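Local coordinates for MW1564 protein (PDB 3NTV) that probably transfers a methyl group from S-adenosylmethionine to a hydroxyl of its substrate, as caffeoyl-CoA O-methyltransferases do, at residues Ala131-Phe135 with Lys157-Tyr162; Leu166-Leu171 with Ile227-Gly231. All blocks are in the same frame, centred on the assembly; numbering follows the deposited sequence.

Interaction 1: Ala131-Phe135 with Lys157-Tyr162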
ATOM      1  N   ALA A 131       2.042 -11.768 -24.979  1.00 17.86           N
ATOM      2  CA  ALA A 131       2.308 -12.401 -23.688  1.00 17.64           C
ATOM      3  C   ALA A 131       1.726 -13.790 -23.512  1.00 20.82           C
ATOM      4  O   ALA A 131       2.133 -14.511 -22.607  1.00 19.39           O
ATOM      5  CB  ALA A 131       1.911 -11.482 -22.537  1.00 18.36           C
ATOM      6  N   LEU A 132       0.823 -14.225 -24.416  1.00 18.60           N
ATOM      7  CA  LEU A 132       0.360 -15.599 -24.321  1.00 18.16           C
ATOM      8  C   LEU A 132       1.481 -16.593 -24.662  1.00 22.06           C
ATOM      9  O   LEU A 132       1.424 -17.748 -24.220  1.00 22.52           O
ATOM     10  CB  LEU A 132      -0.820 -15.818 -25.289  1.00 18.17           C
ATOM     11  CG  LEU A 132      -2.165 -15.237 -24.836  1.00 23.12           C
ATOM     12  CD1 LEU A 132      -3.215 -15.353 -25.955  1.00 24.05           C
ATOM     13  CD2 LEU A 132      -2.675 -15.949 -23.595  1.00 23.66           C
ATOM     14  N   GLU A 133       2.490 -16.158 -25.442  1.00 19.71           N
ATOM     15  CA  GLU A 133       3.524 -17.074 -25.959  1.00 19.90           C
ATOM     16  C   GLU A 133       4.956 -16.833 -25.527  1.00 22.32           C
ATOM     17  O   GLU A 133       5.879 -17.359 -26.172  1.00 22.79           O
ATOM     18  CB  GLU A 133       3.495 -17.059 -27.487  1.00 21.34           C
ATOM     19  CG  GLU A 133       2.120 -17.216 -28.093  1.00 27.81           C
ATOM     20  CD  GLU A 133       2.121 -17.228 -29.609  1.00 39.93           C
ATOM     21  OE1 GLU A 133       2.769 -16.356 -30.233  1.00 30.82           O
ATOM     22  OE2 GLU A 133       1.443 -18.110 -30.175  1.00 32.69           O
ATOM     23  N   GLN A 134       5.174 -16.038 -24.459  1.00 18.08           N
ATOM     24  CA  GLN A 134       6.549 -15.719 -24.070  1.00 16.94           C
ATOM     25  C   GLN A 134       7.163 -16.517 -22.932  1.00 19.78           C
ATOM     26  O   GLN A 134       8.292 -16.214 -22.547  1.00 19.79           O
ATOM     27  CB  GLN A 134       6.716 -14.203 -23.809  1.00 17.52           C
ATOM     28  CG  GLN A 134       6.241 -13.285 -24.932  1.00 21.97           C
ATOM     29  CD  GLN A 134       6.785 -13.646 -26.290  1.00 24.68           C
ATOM     30  OE1 GLN A 134       7.974 -13.978 -26.446  1.00 22.12           O
ATOM     31  NE2 GLN A 134       5.913 -13.599 -27.302  1.00 21.98           N
ATOM     32  N   PHE A 135       6.446 -17.512 -22.386  1.00 18.72           N
ATOM     33  CA  PHE A 135       6.970 -18.317 -21.258  1.00 18.75           C
ATOM     34  C   PHE A 135       8.416 -18.806 -21.451  1.00 22.53           C
ATOM     35  O   PHE A 135       9.245 -18.662 -20.538  1.00 20.46           O
ATOM     36  CB  PHE A 135       6.042 -19.496 -20.930  1.00 20.42           C
ATOM     37  CG  PHE A 135       6.463 -20.293 -19.714  1.00 21.69           C
ATOM     38  CD1 PHE A 135       6.077 -19.899 -18.435  1.00 23.99           C
ATOM     39  CD2 PHE A 135       7.249 -21.432 -19.846  1.00 23.31           C
ATOM     40  CE1 PHE A 135       6.464 -20.636 -17.316  1.00 24.77           C
ATOM     41  CE2 PHE A 135       7.667 -22.148 -18.720  1.00 26.60           C
ATOM     42  CZ  PHE A 135       7.264 -21.750 -17.465  1.00 25.05           C
ATOM     43  N   LYS A 157      -5.155 -15.533 -17.775  1.00 18.85           N
ATOM     44  CA  LYS A 157      -4.240 -16.479 -18.414  1.00 19.22           C
ATOM     45  C   LYS A 157      -2.802 -16.093 -18.116  1.00 19.50           C
ATOM     46  O   LYS A 157      -2.009 -16.961 -17.826  1.00 18.60           O
ATOM     47  CB  LYS A 157      -4.471 -16.528 -19.932  1.00 22.86           C
ATOM     48  CG  LYS A 157      -5.698 -17.322 -20.357  1.00 41.91           C
ATOM     49  CD  LYS A 157      -5.778 -17.389 -21.880  1.00 53.52           C
ATOM     50  CE  LYS A 157      -6.888 -18.281 -22.372  1.00 70.64           C
ATOM     51  NZ  LYS A 157      -6.707 -18.638 -23.806  1.00 83.13           N
ATOM     52  N   PHE A 158      -2.472 -14.790 -18.145  1.00 16.97           N
ATOM     53  CA  PHE A 158      -1.105 -14.344 -17.854  1.00 16.92           C
ATOM     54  C   PHE A 158      -0.724 -14.716 -16.435  1.00 18.64           C
ATOM     55  O   PHE A 158       0.375 -15.214 -16.230  1.00 17.60           O
ATOM     56  CB  PHE A 158      -0.923 -12.835 -18.114  1.00 17.68           C
ATOM     57  CG  PHE A 158      -1.234 -12.351 -19.510  1.00 17.71           C
ATOM     58  CD1 PHE A 158      -1.150 -13.210 -20.605  1.00 18.98           C
ATOM     59  CD2 PHE A 158      -1.583 -11.027 -19.737  1.00 17.82           C
ATOM     60  CE1 PHE A 158      -1.450 -12.753 -21.891  1.00 19.74           C
ATOM     61  CE2 PHE A 158      -1.877 -10.571 -21.022  1.00 19.62           C
ATOM     62  CZ  PHE A 158      -1.794 -11.433 -22.095  1.00 19.13           C
ATOM     63  N   PHE A 159      -1.648 -14.544 -15.462  1.00 16.35           N
ATOM     64  CA  PHE A 159      -1.367 -14.954 -14.091  1.00 15.46           C
ATOM     65  C   PHE A 159      -1.063 -16.458 -14.038  1.00 20.09           C
ATOM     66  O   PHE A 159      -0.074 -16.847 -13.440  1.00 18.73           O
ATOM     67  CB  PHE A 159      -2.553 -14.602 -13.187  1.00 16.87           C
ATOM     68  CG  PHE A 159      -2.358 -14.797 -11.706  1.00 18.25           C
ATOM     69  CD1 PHE A 159      -2.262 -13.699 -10.852  1.00 18.67           C
ATOM     70  CD2 PHE A 159      -2.336 -16.077 -11.148  1.00 19.70           C
ATOM     71  CE1 PHE A 159      -2.103 -13.881  -9.469  1.00 19.48           C
ATOM     72  CE2 PHE A 159      -2.197 -16.256  -9.765  1.00 21.28           C
ATOM     73  CZ  PHE A 159      -2.086 -15.159  -8.935  1.00 19.73           C
ATOM     74  N   GLU A 160      -1.886 -17.305 -14.704  1.00 18.37           N
ATOM     75  CA  GLU A 160      -1.650 -18.760 -14.682  1.00 18.48           C
ATOM     76  C   GLU A 160      -0.339 -19.165 -15.378  1.00 20.08           C
ATOM     77  O   GLU A 160       0.378 -20.031 -14.878  1.00 22.07           O
ATOM     78  CB  GLU A 160      -2.832 -19.515 -15.327  1.00 20.07           C
ATOM     79  CG  GLU A 160      -4.154 -19.358 -14.593  1.00 28.98           C
ATOM     80  CD  GLU A 160      -5.355 -19.945 -15.311  1.00 54.92           C
ATOM     81  OE1 GLU A 160      -5.475 -19.753 -16.543  1.00 42.79           O
ATOM     82  OE2 GLU A 160      -6.208 -20.553 -14.626  1.00 57.99           O
ATOM     83  N   ILE A 161      -0.009 -18.520 -16.512  1.00 16.61           N
ATOM     84  CA  ILE A 161       1.206 -18.841 -17.273  1.00 16.28           C
ATOM     85  C   ILE A 161       2.496 -18.507 -16.524  1.00 19.59           C
ATOM     86  O   ILE A 161       3.431 -19.305 -16.537  1.00 17.80           O
ATOM     87  CB  ILE A 161       1.208 -18.154 -18.679  1.00 18.41           C
ATOM     88  CG1 ILE A 161       0.100 -18.712 -19.603  1.00 19.07           C
ATOM     89  CG2 ILE A 161       2.578 -18.242 -19.385  1.00 20.28           C
ATOM     90  CD1 ILE A 161      -0.181 -17.807 -20.842  1.00 22.36           C
ATOM     91  N   TYR A 162       2.561 -17.300 -15.907  1.00 17.18           N
ATOM     92  CA  TYR A 162       3.808 -16.783 -15.360  1.00 15.58           C
ATOM     93  C   TYR A 162       4.078 -17.000 -13.882  1.00 16.87           C
ATOM     94  O   TYR A 162       5.249 -17.061 -13.500  1.00 16.51           O
ATOM     95  CB  TYR A 162       4.002 -15.295 -15.766  1.00 15.30           C
ATOM     96  CG  TYR A 162       4.108 -15.118 -17.271  1.00 15.46           C
ATOM     97  CD1 TYR A 162       5.263 -15.493 -17.960  1.00 16.20           C
ATOM     98  CD2 TYR A 162       3.017 -14.677 -18.019  1.00 16.31           C
ATOM     99  CE1 TYR A 162       5.349 -15.377 -19.347  1.00 16.69           C
ATOM    100  CE2 TYR A 162       3.089 -14.565 -19.412  1.00 16.68           C
ATOM    101  CZ  TYR A 162       4.261 -14.917 -20.069  1.00 19.00           C
ATOM    102  OH  TYR A 162       4.377 -14.778 -21.431  1.00 20.15           O
TER
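The polar part of this contact gathers on the hydroxyl of Y162, which donates a hydrogen bond to the carbonyl oxygen of A131, with Y162 OH and A131 O 2.5 Å apart. That oxygen lies at the ring edge, in the ring plane, while the hydroxyl sits 22° off the carbonyl plane. Three residues on, Q134 N gives Y162 OH a second, weak bond of 3.4 Å, so the phenol spans the bend of the loop. The amide end of Q134 is engaged elsewhere, by N137 and N130.

Aromatic packing comes from F158, whose CG lies beside its own backbone N (chi1 -58°), bringing one ring face under the A131 methyl. This CH-pi contact places A131 CB 3.9 Å from the centroid of the F158 ring, displaced toward the rim.

The remaining contacts are mostly apolar. L132 CD2 reaches F158 CE1 at 3.8 Å and also lies against the methylene chain of K157. I161 CD1 approaches the L132 carbonyl, and I161 CG2 meets F135 CD1 at 4.0 Å. The F135 ring also lies obliquely against I161 O, with F135 CD1 3.3 Å from it. Helix 155-162 and the loop after strand 124-128 thereby join against one face of the Rossmann-like methyltransferase sheet, where I78 of strand 74-78 and I101 of strand 97-102 complete the packing of A131 and Y162.

Interaction 2: Leu166-Leu171 with Ile227-Gly231; sequences LKHQGL and ISIKG
K230 grips a type II beta turn, K167 to G170, at the start of strand 170-175, which pairs antiparallel with strand 225-230 in the mixed sheet of this Rossmann-like methyltransferase. With CG anti to its backbone N (chi1 177°) and the chain extended beyond, the lysine runs past L166 in the opposite direction. K230 CB lies 3.7 Å from G170 O, and CG passes K167 O. K230 CD comes 4.1 Å from L166 CD2 and is also near both the L166 and K167 carbonyl oxygens; CE continues toward L166 O. At the tip, K230 NZ donates a 2.8 Å bond to L166 O, in the carbonyl plane, and a further one to T163 O, so two main-chain oxygens hold the ammonium group.

The K230 backbone uses both its polar groups on the turn. K230 N bonds G170 O almost straight, at 177°, whereas K230 O accepts Q169 N at 2.7 Å along a more bent path.

Beyond the turn, L171 and I229 form a non-hydrogen-bonded pair with side chains side by side; M69 and Q65 of the second subunit pack against them. Near the chain end, the imidazole of H168 turns its edge to the last modelled residue, with H168 CD2 3.2 Å from G231 O.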
ATOM      1  N   LEU A 166       7.367 -17.483 -10.254  1.00 16.00           N
ATOM      2  CA  LEU A 166       7.457 -16.603  -9.086  1.00 14.41           C
ATOM      3  C   LEU A 166       7.858 -17.416  -7.847  1.00 20.80           C
ATOM      4  O   LEU A 166       7.265 -18.463  -7.559  1.00 20.74           O
ATOM      5  CB  LEU A 166       6.084 -15.937  -8.874  1.00 14.07           C
ATOM      6  CG  LEU A 166       5.959 -14.922  -7.730  1.00 16.52           C
ATOM      7  CD1 LEU A 166       6.821 -13.676  -8.013  1.00 16.79           C
ATOM      8  CD2 LEU A 166       4.500 -14.525  -7.541  1.00 16.07           C
ATOM      9  N   LYS A 167       8.830 -16.918  -7.096  1.00 18.38           N
ATOM     10  CA  LYS A 167       9.272 -17.631  -5.902  1.00 17.82           C
ATOM     11  C   LYS A 167       8.206 -17.651  -4.836  1.00 22.14           C
ATOM     12  O   LYS A 167       7.297 -16.802  -4.836  1.00 20.58           O
ATOM     13  CB  LYS A 167      10.557 -17.027  -5.335  1.00 19.10           C
ATOM     14  CG  LYS A 167      10.393 -15.620  -4.773  1.00 25.12           C
ATOM     15  CD  LYS A 167      11.594 -15.225  -3.968  1.00 27.23           C
ATOM     16  CE  LYS A 167      11.363 -13.885  -3.319  1.00 23.29           C
ATOM     17  NZ  LYS A 167      12.638 -13.354  -2.754  1.00 24.56           N
ATOM     18  N   HIS A 168       8.334 -18.612  -3.896  1.00 21.29           N
ATOM     19  CA  HIS A 168       7.485 -18.700  -2.716  1.00 22.15           C
ATOM     20  C   HIS A 168       7.713 -17.382  -1.938  1.00 22.13           C
ATOM     21  O   HIS A 168       8.858 -16.916  -1.818  1.00 19.27           O
ATOM     22  CB  HIS A 168       7.902 -19.913  -1.863  1.00 24.39           C
ATOM     23  CG  HIS A 168       7.253 -19.963  -0.512  1.00 29.53           C
ATOM     24  ND1 HIS A 168       7.989 -19.798   0.654  1.00 32.09           N
ATOM     25  CD2 HIS A 168       5.952 -20.152  -0.182  1.00 32.12           C
ATOM     26  CE1 HIS A 168       7.116 -19.891   1.645  1.00 31.48           C
ATOM     27  NE2 HIS A 168       5.878 -20.096   1.193  1.00 31.83           N
ATOM     28  N   GLN A 169       6.609 -16.763  -1.480  1.00 19.95           N
ATOM     29  CA  GLN A 169       6.605 -15.454  -0.798  1.00 19.55           C
ATOM     30  C   GLN A 169       6.838 -14.283  -1.768  1.00 21.78           C
ATOM     31  O   GLN A 169       6.886 -13.135  -1.342  1.00 21.64           O
ATOM     32  CB  GLN A 169       7.504 -15.399   0.454  1.00 21.80           C
ATOM     33  CG  GLN A 169       7.011 -16.324   1.555  1.00 34.83           C
ATOM     34  CD  GLN A 169       7.795 -16.165   2.824  1.00 63.14           C
ATOM     35  OE1 GLN A 169       8.988 -16.481   2.892  1.00 59.09           O
ATOM     36  NE2 GLN A 169       7.125 -15.708   3.870  1.00 61.26           N
ATOM     37  N   GLY A 170       6.920 -14.581  -3.071  1.00 15.55           N
ATOM     38  CA  GLY A 170       7.010 -13.563  -4.115  1.00 15.02           C
ATOM     39  C   GLY A 170       5.683 -12.818  -4.218  1.00 17.21           C
ATOM     40  O   GLY A 170       4.661 -13.267  -3.682  1.00 16.36           O
ATOM     41  N   LEU A 171       5.671 -11.691  -4.938  1.00 13.52           N
ATOM     42  CA  LEU A 171       4.472 -10.875  -5.075  1.00 13.94           C
ATOM     43  C   LEU A 171       3.919 -10.800  -6.475  1.00 14.34           C
ATOM     44  O   LEU A 171       4.678 -10.635  -7.428  1.00 14.69           O
ATOM     45  CB  LEU A 171       4.783  -9.403  -4.664  1.00 14.70           C
ATOM     46  CG  LEU A 171       5.453  -9.156  -3.318  1.00 18.94           C
ATOM     47  CD1 LEU A 171       5.750  -7.655  -3.138  1.00 20.12           C
ATOM     48  CD2 LEU A 171       4.564  -9.651  -2.170  1.00 20.37           C
ATOM     49  N   ILE A 227      -2.432  -6.527  -4.234  1.00 15.05           N
ATOM     50  CA  ILE A 227      -1.151  -7.085  -3.851  1.00 13.20           C
ATOM     51  C   ILE A 227      -1.420  -8.505  -3.410  1.00 15.84           C
ATOM     52  O   ILE A 227      -2.216  -8.708  -2.473  1.00 14.08           O
ATOM     53  CB  ILE A 227      -0.473  -6.283  -2.723  1.00 15.81           C
ATOM     54  CG1 ILE A 227      -0.197  -4.820  -3.147  1.00 16.09           C
ATOM     55  CG2 ILE A 227       0.806  -6.997  -2.200  1.00 16.45           C
ATOM     56  CD1 ILE A 227       0.128  -3.924  -1.871  1.00 18.37           C
ATOM     57  N   SER A 228      -0.735  -9.468  -4.054  1.00 13.25           N
ATOM     58  CA  SER A 228      -0.893 -10.892  -3.766  1.00 13.63           C
ATOM     59  C   SER A 228       0.430 -11.499  -3.367  1.00 17.95           C
ATOM     60  O   SER A 228       1.398 -11.407  -4.111  1.00 18.22           O
ATOM     61  CB  SER A 228      -1.454 -11.641  -4.978  1.00 16.03           C
ATOM     62  OG  SER A 228      -2.677 -11.103  -5.445  1.00 16.54           O
ATOM     63  N   ILE A 229       0.467 -12.170  -2.223  1.00 13.57           N
ATOM     64  CA  ILE A 229       1.675 -12.851  -1.749  1.00 13.24           C
ATOM     65  C   ILE A 229       1.506 -14.330  -2.069  1.00 18.48           C
ATOM     66  O   ILE A 229       0.519 -14.926  -1.626  1.00 18.75           O
ATOM     67  CB  ILE A 229       1.910 -12.693  -0.213  1.00 16.94           C
ATOM     68  CG1 ILE A 229       1.978 -11.206   0.216  1.00 18.16           C
ATOM     69  CG2 ILE A 229       3.191 -13.451   0.191  1.00 19.43           C
ATOM     70  CD1 ILE A 229       2.048 -10.988   1.785  1.00 18.14           C
ATOM     71  N   LYS A 230       2.469 -14.926  -2.772  1.00 16.65           N
ATOM     72  CA  LYS A 230       2.428 -16.354  -3.095  1.00 16.79           C
ATOM     73  C   LYS A 230       2.800 -17.204  -1.885  1.00 21.48           C
ATOM     74  O   LYS A 230       3.891 -17.064  -1.332  1.00 21.59           O
ATOM     75  CB  LYS A 230       3.359 -16.656  -4.271  1.00 18.82           C
ATOM     76  CG  LYS A 230       3.449 -18.130  -4.663  1.00 19.11           C
ATOM     77  CD  LYS A 230       4.078 -18.277  -6.030  1.00 19.61           C
ATOM     78  CE  LYS A 230       4.366 -19.728  -6.362  1.00 24.14           C
ATOM     79  NZ  LYS A 230       4.905 -19.904  -7.738  1.00 22.83           N
ATOM     80  N   GLY A 231       1.903 -18.119  -1.535  1.00 22.84           N
ATOM     81  CA  GLY A 231       2.106 -19.067  -0.442  1.00 44.67           C
ATOM     82  C   GLY A 231       2.660 -20.391  -0.932  1.00 81.03           C
ATOM     83  O   GLY A 231       3.328 -20.452  -1.971  1.00 45.40           O
TER

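In the fold
Interactions 1 and 2 follow each other along the chain: helix 155-162, which supplies one side of interaction 1, is followed, after a short link, by strand 166-167 of interaction 2, and their centres lie about 16 Å apart. Four residues of each contact are buried, but interaction 2 has three exposed ones (H168, Q169, G231) against K157 alone in interaction 1. In 131-135 with 157-162 a loop meets a helix beside the sheet, through aromatic and aliphatic side chains and one phenol bonded to main chain. In interaction 2, strands 170-175 and 225-230 are sheet neighbours, with the turn before the first, so backbone bonds dominate, supplemented by a lysine. Only this contact also meets the other subunit.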